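Long-range contacts in CHIR AB1 (Gallus gallus, PDB 2VSD), which probably serves as a membrane-bound avian Fc receptor, of which this is the immunoglobulin domain thought to bind the ligand: residues 3-11 with 69-77; 15-23 with 59-67. All coordinates share one frame; numbering follows the deposited sequence.

Contact 1. Residues 3-11 with 69-77; sequences LPQPSLSLH and GTYQCRYQV. Unlike the reference sequence in segment 3-11: Q5 (reference Arg).
P6 and L8 of 3-11 face C73 and Y75 of 69-77 across the interior of an immunoglobulin β-sandwich, where strand 7-11 passes strand 69-77 with axes 6.7 Å apart at closest and N-to-C directions 140° apart. The two strands belong to different sheets, and side chains fill the space between them. L8 has CG anti to its backbone nitrogen, which sends the leucine down onto the opposite strand: CD2 lands 3.3 Å from the carbonyl O of Y71 and also touches Y71 CB. Its CD1 lies 4.0 Å from SG of C73, and CB of P6 meets the same sulfur at an equal distance. That sulfur is bonded to C26, making the disulfide that joins the two sheets, so L8 and P6 pack directly against the bridge.

Further on, the Y75 side chain rises between its own N and C (chi1 68°) and reaches the lead-in 3-6. P6 meets the edge of the ring, its CB 3.8 Å from CD1. L28, P29 and M31 also border this tyrosine, and the L3 side chain touches W82. With a phenylalanine in place of Y75, the P4 carbonyl would probably be left without its donor and the 3-6 segment less firmly fixed. On the outer side of 69-77, R74 bonds Q36 and forms a salt bridge with D46 of the second subunit. The one hydrogen bond between the segments is short: Y75 OH donates to P4 O at 2.6 Å, in the carbonyl plane and on a lone pair, with a C=O...O angle of 136°.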
loop_
_atom_site.group_PDB
_atom_site.type_symbol
_atom_site.label_atom_id
_atom_site.label_comp_id
_atom_site.label_asym_id
_atom_site.label_seq_id
_atom_site.Cartn_x
_atom_site.Cartn_y
_atom_site.Cartn_z
ATOM N N LEU A 3 -16.859 3.769 -7.770
ATOM C CA LEU A 3 -16.010 4.235 -6.634
ATOM C C LEU A 3 -15.533 5.700 -6.822
ATOM O O LEU A 3 -14.621 5.963 -7.606
ATOM C CB LEU A 3 -14.824 3.270 -6.419
ATOM C CG LEU A 3 -14.376 3.216 -4.959
ATOM C CD1 LEU A 3 -13.760 1.899 -4.520
ATOM C CD2 LEU A 3 -13.393 4.299 -4.777
ATOM N N PRO A 4 -16.169 6.656 -6.115
ATOM C CA PRO A 4 -15.819 8.073 -6.293
ATOM C C PRO A 4 -14.384 8.441 -5.842
ATOM O O PRO A 4 -13.983 8.102 -4.730
ATOM C CB PRO A 4 -16.846 8.800 -5.424
ATOM C CG PRO A 4 -17.321 7.779 -4.454
ATOM C CD PRO A 4 -17.262 6.477 -5.141
ATOM N N GLN A 5 -13.659 9.127 -6.725
ATOM C CA GLN A 5 -12.310 9.643 -6.463
ATOM C C GLN A 5 -12.281 10.424 -5.151
ATOM O O GLN A 5 -13.141 11.295 -4.936
ATOM C CB GLN A 5 -11.870 10.538 -7.628
ATOM C CG GLN A 5 -10.452 11.127 -7.502
ATOM C CD GLN A 5 -10.155 12.246 -8.506
ATOM O OE1 GLN A 5 -11.057 12.944 -8.992
ATOM N NE2 GLN A 5 -8.888 12.425 -8.811
ATOM N N PRO A 6 -11.304 10.120 -4.260
ATOM C CA PRO A 6 -11.227 10.892 -3.022
ATOM C C PRO A 6 -10.574 12.260 -3.272
ATOM O O PRO A 6 -9.989 12.477 -4.319
ATOM C CB PRO A 6 -10.350 10.014 -2.117
ATOM C CG PRO A 6 -9.421 9.297 -3.086
ATOM C CD PRO A 6 -10.256 9.069 -4.337
ATOM N N SER A 7 -10.676 13.162 -2.311
ATOM C CA SER A 7 -9.935 14.427 -2.403
ATOM C C SER A 7 -9.118 14.666 -1.135
ATOM O O SER A 7 -9.479 14.231 -0.045
ATOM C CB SER A 7 -10.903 15.587 -2.662
ATOM O OG SER A 7 -11.726 15.743 -1.536
ATOM N N LEU A 8 -8.014 15.379 -1.287
ATOM C CA LEU A 8 -7.009 15.457 -0.229
ATOM C C LEU A 8 -6.798 16.934 0.077
ATOM O O LEU A 8 -6.727 17.778 -0.846
ATOM C CB LEU A 8 -5.721 14.773 -0.711
ATOM C CG LEU A 8 -4.501 14.650 0.218
ATOM C CD1 LEU A 8 -4.799 13.835 1.469
ATOM C CD2 LEU A 8 -3.297 14.084 -0.598
ATOM N N SER A 9 -6.757 17.256 1.363
ATOM C CA SER A 9 -6.369 18.596 1.760
ATOM C C SER A 9 -5.143 18.540 2.666
ATOM O O SER A 9 -4.886 17.531 3.333
ATOM C CB SER A 9 -7.536 19.324 2.435
ATOM O OG SER A 9 -7.904 18.681 3.629
ATOM N N LEU A 10 -4.394 19.630 2.667
ATOM C CA LEU A 10 -3.203 19.759 3.503
ATOM C C LEU A 10 -3.289 20.994 4.397
ATOM O O LEU A 10 -3.522 22.102 3.891
ATOM C CB LEU A 10 -1.983 19.832 2.596
ATOM C CG LEU A 10 -0.681 20.373 3.209
ATOM C CD1 LEU A 10 -0.090 19.366 4.195
ATOM C CD2 LEU A 10 0.325 20.723 2.114
ATOM N N HIS A 11 -3.071 20.815 5.704
ATOM C CA HIS A 11 -3.089 21.962 6.642
ATOM C C HIS A 11 -1.980 21.766 7.657
ATOM O O HIS A 11 -1.884 20.700 8.248
ATOM C CB HIS A 11 -4.428 22.073 7.390
ATOM C CG HIS A 11 -5.610 22.289 6.486
ATOM N ND1 HIS A 11 -6.382 21.249 6.010
ATOM C CD2 HIS A 11 -6.110 23.413 5.921
ATOM C CE1 HIS A 11 -7.325 21.726 5.215
ATOM N NE2 HIS A 11 -7.180 23.037 5.141
ATOM N N GLY A 69 7.036 17.032 -1.129
ATOM C CA GLY A 69 6.736 16.313 -2.371
ATOM C C GLY A 69 5.261 16.201 -2.653
ATOM O O GLY A 69 4.441 16.967 -2.114
ATOM N N THR A 70 4.920 15.229 -3.494
ATOM C CA THR A 70 3.552 15.148 -4.010
ATOM C C THR A 70 2.749 14.099 -3.260
ATOM O O THR A 70 3.046 12.895 -3.354
ATOM C CB THR A 70 3.544 14.822 -5.492
ATOM O OG1 THR A 70 4.401 15.734 -6.159
ATOM C CG2 THR A 70 2.091 14.958 -6.054
ATOM N N TYR A 71 1.776 14.568 -2.486
ATOM C CA TYR A 71 0.886 13.685 -1.725
ATOM C C TYR A 71 -0.425 13.384 -2.445
ATOM O O TYR A 71 -1.039 14.269 -3.041
ATOM C CB TYR A 71 0.593 14.248 -0.340
ATOM C CG TYR A 71 1.789 14.144 0.592
ATOM C CD1 TYR A 71 2.771 15.154 0.614
ATOM C CD2 TYR A 71 1.949 13.035 1.424
ATOM C CE1 TYR A 71 3.871 15.077 1.472
ATOM C CE2 TYR A 71 3.082 12.936 2.282
ATOM C CZ TYR A 71 4.014 13.963 2.287
ATOM O OH TYR A 71 5.123 13.873 3.109
ATOM N N GLN A 72 -0.848 12.129 -2.361
ATOM C CA GLN A 72 -2.135 11.698 -2.909
ATOM C C GLN A 72 -2.760 10.701 -1.981
ATOM O O GLN A 72 -2.048 10.064 -1.189
ATOM C CB GLN A 72 -1.939 11.044 -4.270
ATOM C CG GLN A 72 -1.571 12.005 -5.363
ATOM C CD GLN A 72 -1.115 11.282 -6.600
ATOM O OE1 GLN A 72 -0.066 10.642 -6.601
ATOM N NE2 GLN A 72 -1.922 11.339 -7.655
ATOM N N CYS A 73 -4.077 10.509 -2.088
ATOM C CA CYS A 73 -4.711 9.438 -1.314
ATOM C C CYS A 73 -5.599 8.560 -2.199
ATOM O O CYS A 73 -6.033 9.002 -3.274
ATOM C CB CYS A 73 -5.431 9.970 -0.050
ATOM S SG CYS A 73 -6.944 10.945 -0.329
ATOM N N ARG A 74 -5.798 7.317 -1.741
ATOM C CA ARG A 74 -6.462 6.241 -2.471
ATOM C C ARG A 74 -7.228 5.484 -1.399
ATOM O O ARG A 74 -6.764 5.383 -0.257
ATOM C CB ARG A 74 -5.350 5.344 -3.029
ATOM C CG ARG A 74 -5.719 4.209 -3.882
ATOM C CD ARG A 74 -4.441 3.711 -4.468
ATOM N NE ARG A 74 -4.611 2.545 -5.317
ATOM C CZ ARG A 74 -4.131 1.338 -5.066
ATOM N NH1 ARG A 74 -3.459 1.063 -3.949
ATOM N NH2 ARG A 74 -4.372 0.377 -5.943
ATOM N N TYR A 75 -8.387 4.921 -1.722
ATOM C CA TYR A 75 -9.060 4.055 -0.734
ATOM C C TYR A 75 -9.587 2.785 -1.378
ATOM O O TYR A 75 -9.735 2.744 -2.595
ATOM C CB TYR A 75 -10.147 4.787 0.065
ATOM C CG TYR A 75 -11.354 5.205 -0.732
ATOM C CD1 TYR A 75 -11.348 6.388 -1.477
ATOM C CD2 TYR A 75 -12.525 4.441 -0.713
ATOM C CE1 TYR A 75 -12.468 6.792 -2.218
ATOM C CE2 TYR A 75 -13.655 4.832 -1.450
ATOM C CZ TYR A 75 -13.616 6.007 -2.205
ATOM O OH TYR A 75 -14.722 6.431 -2.943
ATOM N N GLN A 76 -9.788 1.761 -0.539
ATOM C CA GLN A 76 -10.093 0.402 -0.981
ATOM C C GLN A 76 -11.074 -0.281 -0.048
ATOM O O GLN A 76 -11.046 -0.106 1.179
ATOM C CB GLN A 76 -8.818 -0.470 -1.051
ATOM C CG GLN A 76 -7.704 0.050 -1.931
ATOM C CD GLN A 76 -6.571 -0.963 -2.086
ATOM O OE1 GLN A 76 -6.140 -1.590 -1.108
ATOM N NE2 GLN A 76 -6.097 -1.129 -3.312
ATOM N N VAL A 77 -11.939 -1.089 -0.657
ATOM C CA VAL A 77 -12.866 -1.931 0.080
ATOM C C VAL A 77 -12.785 -3.354 -0.478
ATOM O O VAL A 77 -12.383 -3.553 -1.613
ATOM C CB VAL A 77 -14.331 -1.408 -0.020
ATOM C CG1 VAL A 77 -14.446 -0.052 0.652
ATOM C CG2 VAL A 77 -14.782 -1.341 -1.475
#

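Contact 2. Residues 15-23 with 59-67; sequences GVSLGDTVT and SFAVTNLED. Unlike the reference sequence in segment 15-23: T21 (reference Asn). With NAG (2-acetamido-2-deoxy-beta-D-glucopyranose), chain B; NAG (2-acetamido-2-deoxy-beta-D-glucopyranose), chain C.
V22 lays its CG2 methyl over one face of the F60 ring, 4.0 Å from the centroid and offset toward the rim, a CH-pi contact within a hydrogen-bonded antiparallel pair. The methyl sits there because CG1 is anti to the carbonyl carbon (chi1 -62°), which leaves CG2 between N and C. CG1 is then turned to V62, whose CG2 it meets at 3.9 Å; V16 CG1 reaches that same V62 methyl, while L18 CD2 closes on the other branch, CG1. On the opposite face of the sheet, T23 OG1 and S59 OG stand 2.8 Å apart in the neighbouring non-hydrogen-bonded pair.

Beyond the strands, the backbone bonding continues into the type II turn from S17 to D20: G19 N donates to V62 O, and V62 N to D20 O at an almost straight 178°. D20 OD2 takes the S17 N-H from above its carboxylate plane. D67 OD2 accepts from both T63 N and N64 N, and its OD1 pairs with R44. N2 of the chain B N-acetylglucosamine donates to E66 O, 2.8 Å away. The chemistry implies an end of the sheet where two strands distant in sequence are joined, their loops held by backbone bonds and carboxylates round V62.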
loop_
_atom_site.group_PDB
_atom_site.type_symbol
_atom_site.label_atom_id
_atom_site.label_comp_id
_atom_site.label_asym_id
_atom_site.label_seq_id
_atom_site.Cartn_x
_atom_site.Cartn_y
_atom_site.Cartn_z
ATOM N N GLY A 15 4.240 28.132 4.437
ATOM C CA GLY A 15 5.298 28.376 5.429
ATOM C C GLY A 15 5.612 27.168 6.327
ATOM O O GLY A 15 6.043 27.335 7.470
ATOM N N VAL A 16 5.448 25.961 5.790
ATOM C CA VAL A 16 5.731 24.755 6.556
ATOM C C VAL A 16 7.238 24.535 6.623
ATOM O O VAL A 16 7.942 24.650 5.607
ATOM C CB VAL A 16 5.023 23.505 5.967
ATOM C CG1 VAL A 16 5.433 22.261 6.744
ATOM C CG2 VAL A 16 3.501 23.699 6.023
ATOM N N SER A 17 7.732 24.221 7.820
ATOM C CA SER A 17 9.154 24.028 8.081
ATOM C C SER A 17 9.397 22.719 8.793
ATOM O O SER A 17 8.480 22.172 9.397
ATOM C CB SER A 17 9.615 25.153 9.014
ATOM O OG SER A 17 9.346 26.416 8.405
ATOM N N LEU A 18 10.638 22.233 8.793
ATOM C CA LEU A 18 10.983 21.109 9.680
ATOM C C LEU A 18 10.539 21.390 11.109
ATOM O O LEU A 18 10.741 22.500 11.619
ATOM C CB LEU A 18 12.500 20.850 9.691
ATOM C CG LEU A 18 13.220 20.322 8.444
ATOM C CD1 LEU A 18 14.455 19.507 8.890
ATOM C CD2 LEU A 18 12.369 19.492 7.530
ATOM N N GLY A 19 10.000 20.365 11.746
ATOM C CA GLY A 19 9.489 20.442 13.101
ATOM C C GLY A 19 8.015 20.727 13.194
ATOM O O GLY A 19 7.405 20.500 14.250
ATOM N N ASP A 20 7.407 21.203 12.101
ATOM C CA ASP A 20 5.981 21.481 12.136
ATOM C C ASP A 20 5.195 20.191 11.976
ATOM O O ASP A 20 5.705 19.231 11.415
ATOM C CB ASP A 20 5.575 22.421 11.007
ATOM C CG ASP A 20 6.060 23.813 11.193
ATOM O OD1 ASP A 20 6.579 24.170 12.289
ATOM O OD2 ASP A 20 5.949 24.551 10.195
ATOM N N THR A 21 3.956 20.168 12.472
ATOM C CA THR A 21 3.060 19.023 12.266
ATOM C C THR A 21 2.058 19.361 11.146
ATOM O O THR A 21 1.470 20.459 11.124
ATOM C CB THR A 21 2.369 18.610 13.621
ATOM O OG1 THR A 21 3.399 18.240 14.534
ATOM C CG2 THR A 21 1.399 17.415 13.433
ATOM N N VAL A 22 1.923 18.463 10.175
ATOM C CA VAL A 22 0.961 18.645 9.096
ATOM C C VAL A 22 -0.117 17.565 9.155
ATOM O O VAL A 22 0.104 16.474 9.672
ATOM C CB VAL A 22 1.594 18.670 7.672
ATOM C CG1 VAL A 22 2.566 19.837 7.514
ATOM C CG2 VAL A 22 2.322 17.314 7.352
ATOM N N THR A 23 -1.275 17.899 8.602
ATOM C CA THR A 23 -2.391 16.991 8.542
ATOM C C THR A 23 -2.829 16.928 7.092
ATOM O O THR A 23 -3.147 17.967 6.465
ATOM C CB THR A 23 -3.584 17.480 9.408
ATOM O OG1 THR A 23 -3.208 17.479 10.792
ATOM C CG2 THR A 23 -4.762 16.517 9.226
ATOM N N SER A 59 -1.805 12.647 10.335
ATOM C CA SER A 59 -1.104 13.781 10.927
ATOM C C SER A 59 0.272 13.301 11.323
ATOM O O SER A 59 0.395 12.232 11.957
ATOM C CB SER A 59 -1.829 14.315 12.162
ATOM O OG SER A 59 -3.080 14.864 11.815
ATOM N N PHE A 60 1.293 14.064 10.937
ATOM C CA PHE A 60 2.677 13.692 11.258
ATOM C C PHE A 60 3.586 14.903 11.349
ATOM O O PHE A 60 3.280 16.000 10.810
ATOM C CB PHE A 60 3.233 12.663 10.267
ATOM C CG PHE A 60 3.144 13.078 8.818
ATOM C CD1 PHE A 60 4.222 13.706 8.187
ATOM C CD2 PHE A 60 1.998 12.802 8.068
ATOM C CE1 PHE A 60 4.150 14.079 6.849
ATOM C CE2 PHE A 60 1.919 13.177 6.742
ATOM C CZ PHE A 60 2.991 13.791 6.118
ATOM N N ALA A 61 4.699 14.719 12.052
ATOM C CA ALA A 61 5.682 15.787 12.142
ATOM C C ALA A 61 6.553 15.772 10.895
ATOM O O ALA A 61 6.895 14.700 10.378
ATOM C CB ALA A 61 6.530 15.598 13.390
ATOM N N VAL A 62 6.902 16.958 10.405
ATOM C CA VAL A 62 7.884 17.087 9.329
ATOM C C VAL A 62 9.257 16.941 9.988
ATOM O O VAL A 62 9.635 17.774 10.843
ATOM C CB VAL A 62 7.735 18.439 8.617
ATOM C CG1 VAL A 62 8.764 18.581 7.490
ATOM C CG2 VAL A 62 6.267 18.604 8.070
ATOM N N THR A 63 9.975 15.867 9.671
ATOM C CA THR A 63 11.244 15.609 10.349
ATOM C C THR A 63 12.419 15.628 9.386
ATOM O O THR A 63 13.571 15.534 9.815
ATOM C CB THR A 63 11.224 14.260 11.065
ATOM O OG1 THR A 63 11.131 13.198 10.088
ATOM C CG2 THR A 63 10.032 14.189 12.023
ATOM N N ASN A 64 12.165 15.720 8.089
ATOM C CA ASN A 64 13.341 15.822 7.205
ATOM C C ASN A 64 12.939 16.333 5.841
ATOM O O ASN A 64 11.753 16.424 5.542
ATOM C CB ASN A 64 14.069 14.483 7.117
ATOM C CG ASN A 64 13.226 13.419 6.428
ATOM O OD1 ASN A 64 12.393 12.754 7.041
ATOM N ND2 ASN A 64 13.409 13.300 5.148
ATOM N N LEU A 65 13.930 16.680 5.027
ATOM C CA LEU A 65 13.676 17.305 3.739
ATOM C C LEU A 65 12.920 16.377 2.787
ATOM O O LEU A 65 12.243 16.886 1.870
ATOM C CB LEU A 65 15.006 17.688 3.082
ATOM C CG LEU A 65 15.806 18.761 3.833
ATOM C CD1 LEU A 65 17.156 18.969 3.092
ATOM C CD2 LEU A 65 15.066 20.048 4.013
ATOM N N GLU A 66 13.027 15.068 2.988
ATOM C CA GLU A 66 12.350 14.112 2.111
ATOM C C GLU A 66 10.844 14.022 2.338
ATOM O O GLU A 66 10.141 13.347 1.582
ATOM C CB GLU A 66 13.035 12.733 2.129
ATOM C CG GLU A 66 14.513 12.832 1.634
ATOM C CD GLU A 66 15.210 11.482 1.634
ATOM O OE1 GLU A 66 14.688 10.547 2.274
ATOM O OE2 GLU A 66 16.291 11.369 1.002
ATOM N N ASP A 67 10.352 14.739 3.351
ATOM C CA ASP A 67 8.911 14.850 3.584
ATOM C C ASP A 67 8.238 15.726 2.536
ATOM O O ASP A 67 7.056 15.618 2.325
ATOM C CB ASP A 67 8.586 15.410 4.993
ATOM C CG ASP A 67 8.822 14.396 6.087
ATOM O OD1 ASP A 67 8.452 13.218 5.897
ATOM O OD2 ASP A 67 9.373 14.776 7.137
HETATM C C1 NAG B . 9.495 13.576 -3.008
HETATM C C2 NAG B . 10.741 13.192 -2.198
HETATM C C3 NAG B . 11.595 14.406 -1.758
HETATM C C4 NAG B . 11.740 15.427 -2.893
HETATM C C5 NAG B . 10.378 15.668 -3.571
HETATM C C6 NAG B . 10.403 16.641 -4.763
HETATM C C7 NAG B . 10.496 11.047 -0.978
HETATM C C8 NAG B . 10.745 10.343 -2.249
HETATM N N2 NAG B . 10.420 12.391 -1.005
HETATM O O3 NAG B . 12.866 13.929 -1.308
HETATM O O4 NAG B . 12.140 16.717 -2.455
HETATM O O5 NAG B . 9.863 14.433 -4.057
HETATM O O6 NAG B . 11.388 16.190 -5.694
HETATM O O7 NAG B . 10.305 10.327 0.034
HETATM C C1 NAG C . 13.473 16.998 -1.934
HETATM C C2 NAG C . 13.949 18.427 -2.280
HETATM C C3 NAG C . 15.430 18.555 -2.575
HETATM C C4 NAG C . 16.254 17.563 -1.764
HETATM C C5 NAG C . 15.805 16.122 -2.057
HETATM C C6 NAG C . 16.428 15.049 -1.160
HETATM C C7 NAG C . 12.106 19.883 -2.868
HETATM C C8 NAG C . 11.291 20.583 -3.915
HETATM N N2 NAG C . 13.124 19.136 -3.265
HETATM O O3 NAG C . 15.794 19.886 -2.266
HETATM O O4 NAG C . 17.576 17.704 -2.245
HETATM O O5 NAG C . 14.402 15.930 -1.911
HETATM O O6 NAG C . 16.416 15.507 0.184
HETATM O O7 NAG C . 11.773 20.014 -1.682
#

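How the contacts relate
The two contacts lie within one immunoglobulin domain, their centres 19 Å apart. Along the chain contact 2 is nested inside the loop closed by contact 1. Contact 1 spans the sandwich, from the three-stranded sheet to the four-stranded one, its centre about 5 Å from that of the domain; contact 2 joins strands 21-27 and 55-61 at one end of the three-stranded sheet. Strand 7-11 borders 21-27, and a probable hydrogen bond from T23 N to H11 O links the contacts, while L10 packs on V22. Y71 OH packs against F60 CZ and is hydrogen-bonded to the D67 carbonyl, a further tie to 59-67. Contact 1 joins the sheets, and contact 2 closes the glycan-bearing end.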